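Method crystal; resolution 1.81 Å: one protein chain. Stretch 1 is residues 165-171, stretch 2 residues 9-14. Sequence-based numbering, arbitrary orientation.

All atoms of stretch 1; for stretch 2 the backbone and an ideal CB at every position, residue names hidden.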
# COMPACT_ATOMS: atom_id res chain seq x y z
N ASP A 165 2.20 -15.65 -1.39
CA ASP A 165 1.00 -15.77 -0.57
C ASP A 165 -0.16 -16.34 -1.39
O ASP A 165 -1.01 -17.02 -0.86
CB ASP A 165 0.64 -14.41 0.10
CG ASP A 165 0.40 -13.25 -0.88
OD1 ASP A 165 0.64 -13.34 -2.11
OD2 ASP A 165 -0.01 -12.17 -0.39
N LEU A 166 -0.15 -16.10 -2.70
CA LEU A 166 -1.21 -16.61 -3.57
C LEU A 166 -1.19 -18.12 -3.79
O LEU A 166 -2.22 -18.73 -4.10
CB LEU A 166 -1.16 -15.89 -4.91
CG LEU A 166 -1.58 -14.43 -4.79
CD1 LEU A 166 -1.16 -13.66 -6.05
CD2 LEU A 166 -3.10 -14.32 -4.52
N THR A 167 -0.02 -18.74 -3.64
CA THR A 167 0.07 -20.18 -3.89
C THR A 167 -0.79 -20.96 -2.91
O THR A 167 -1.24 -22.05 -3.21
CB THR A 167 1.50 -20.68 -3.80
OG1 THR A 167 1.89 -20.69 -2.42
CG2 THR A 167 2.42 -19.75 -4.56
N ASN A 168 -1.05 -20.37 -1.74
CA ASN A 168 -1.85 -21.06 -0.72
C ASN A 168 -3.34 -21.05 -1.02
O ASN A 168 -4.11 -21.79 -0.40
CB ASN A 168 -1.57 -20.44 0.65
CG ASN A 168 -0.16 -20.70 1.11
OD1 ASN A 168 0.14 -21.75 1.70
ND2 ASN A 168 0.74 -19.75 0.82
N PHE A 169 -3.76 -20.21 -1.96
CA PHE A 169 -5.14 -20.19 -2.40
C PHE A 169 -5.39 -21.13 -3.55
O PHE A 169 -6.53 -21.38 -3.93
CB PHE A 169 -5.56 -18.77 -2.79
CG PHE A 169 -5.66 -17.86 -1.62
CD1 PHE A 169 -6.82 -17.82 -0.86
CD2 PHE A 169 -4.59 -17.06 -1.26
CE1 PHE A 169 -6.92 -16.97 0.23
CE2 PHE A 169 -4.68 -16.21 -0.17
CZ PHE A 169 -5.85 -16.16 0.58
N LEU A 170 -4.31 -21.67 -4.11
CA LEU A 170 -4.47 -22.67 -5.16
C LEU A 170 -4.99 -23.97 -4.58
O LEU A 170 -4.61 -24.36 -3.48
CB LEU A 170 -3.14 -22.93 -5.87
CG LEU A 170 -2.58 -21.84 -6.78
CD1 LEU A 170 -1.14 -22.18 -7.10
CD2 LEU A 170 -3.42 -21.73 -8.06
N PRO A 171 -5.90 -24.63 -5.31
CA PRO A 171 -6.19 -26.04 -5.02
C PRO A 171 -4.96 -26.91 -5.24
O PRO A 171 -4.95 -28.06 -4.79
CB PRO A 171 -7.31 -26.37 -6.02
CG PRO A 171 -8.00 -25.05 -6.25
CD PRO A 171 -6.90 -24.02 -6.22
N UNK A 9 -12.05 -15.00 -0.95
CA UNK A 9 -10.69 -14.59 -1.31
C UNK A 9 -9.98 -15.68 -2.12
O UNK A 9 -9.79 -16.79 -1.61
CB UNK A 9 -9.88 -14.26 -0.05
N UNK A 10 -9.61 -15.36 -3.36
CA UNK A 10 -9.10 -16.36 -4.28
C UNK A 10 -7.95 -15.91 -5.18
O UNK A 10 -7.38 -14.82 -5.02
CB UNK A 10 -10.25 -16.85 -5.16
N UNK A 11 -7.61 -16.78 -6.13
CA UNK A 11 -6.47 -16.55 -7.00
C UNK A 11 -6.87 -16.73 -8.47
O UNK A 11 -7.76 -17.52 -8.78
CB UNK A 11 -5.32 -17.50 -6.64
N UNK A 12 -6.25 -15.96 -9.35
CA UNK A 12 -6.45 -16.06 -10.80
C UNK A 12 -5.14 -16.46 -11.45
O UNK A 12 -4.07 -15.94 -11.11
CB UNK A 12 -6.96 -14.74 -11.38
N UNK A 13 -5.21 -17.43 -12.36
CA UNK A 13 -4.00 -17.87 -13.05
C UNK A 13 -3.67 -16.96 -14.20
O UNK A 13 -4.55 -16.62 -14.99
CB UNK A 13 -4.15 -19.31 -13.55
N UNK A 14 -2.41 -16.55 -14.31
CA UNK A 14 -1.93 -15.82 -15.46
C UNK A 14 -1.02 -16.67 -16.34
O UNK A 14 -0.98 -17.90 -16.18
CB UNK A 14 -1.19 -14.56 -15.00

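Position 9 lies beside the ring of Phe169. Its CA-to-CB bond points sideways to stretch 1, and the ideal CB is 4.0 Å from Phe169 CE1. The neighbour is apolar and offers no charge. A small or medium apolar side chain would suit, though the space beyond is open enough that others cannot be excluded. The deposited residue is Pro9. Its CB lies 4.0 Å from Phe169 CE1, an apolar contact. Its carbonyl comes closer, with Pro9 O 3.2 Å from Phe169 CD1, at an oblique angle to the ring. Pro9 is poorly ordered.

Position 10 has its CA nearest that of Phe169, at 5.8 Å between the two CA atoms. Its ideal CB points away, with nothing of stretch 1 within 5.5 Å. Its phi/psi of about -141/-172 is extended and does not demand glycine. The choice is wide. The residue is Gly10, which touches through its backbone: Gly10 CA is 4.4 Å from Phe169 CD1, and Gly10 O is 4.3 Å from Leu166 CD2.

Position 11 begins the strand and points toward stretch 1. The ideal CB is 4.1 Å from Phe169 CB, 4.2 Å from Leu166 O and 4.9 Å from Leu170 CD2. The surroundings are largely apolar. Leu166 O already accepts a hydrogen bond from Phe169 N, with 3.0 Å between these atoms. A compact aliphatic side chain fits best; valine, isoleucine or alanine are all reasonable. The residue is Val11, with chi1 in p. It has the largest covered area of the six. Its CG1 is 3.7 Å from Phe169 CB and 4.0 Å from Leu170 CD2. Its CG2 is 4.3 Å from Leu166 CB. Val11 CG1 also packs against backbone, 3.6 Å from Phe169 O.

Position 12 points away, as alternation along a strand predicts. Stretch 1 sets no requirement. The residue is Val12, chi1 in t, without contact to stretch 1.

Position 13 points sideways, and its ideal CB has nothing of stretch 1 within 5.5 Å. A short side chain would miss stretch 1. A longer apolar one could reach the methyls of Leu170. The residue is Leu13, with chi1 m and chi2 t. Its end comes nearer, placing Leu13 CD2 3.7 Å from Leu170 CD2.

Position 14 is out of reach, so stretch 1 gives no guide. The residue is Gly14. No hydrogen bond joins the two stretches; the contact rests on packing.

Stretch 2 9-14: PGVVLG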
# COMPACT_ATOMS: atom_id res chain seq x y z
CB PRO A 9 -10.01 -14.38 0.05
CG PRO A 9 -11.13 -14.08 0.98
CD PRO A 9 -12.28 -14.92 0.51
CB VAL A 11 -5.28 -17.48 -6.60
CG1 VAL A 11 -5.74 -18.91 -6.49
CG2 VAL A 11 -4.12 -17.36 -7.59
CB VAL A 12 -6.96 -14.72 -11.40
CG1 VAL A 12 -7.19 -14.84 -12.90
CG2 VAL A 12 -8.25 -14.29 -10.70
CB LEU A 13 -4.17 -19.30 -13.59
CG LEU A 13 -4.54 -20.39 -12.60
CD1 LEU A 13 -4.70 -21.72 -13.38
CD2 LEU A 13 -3.51 -20.50 -11.51
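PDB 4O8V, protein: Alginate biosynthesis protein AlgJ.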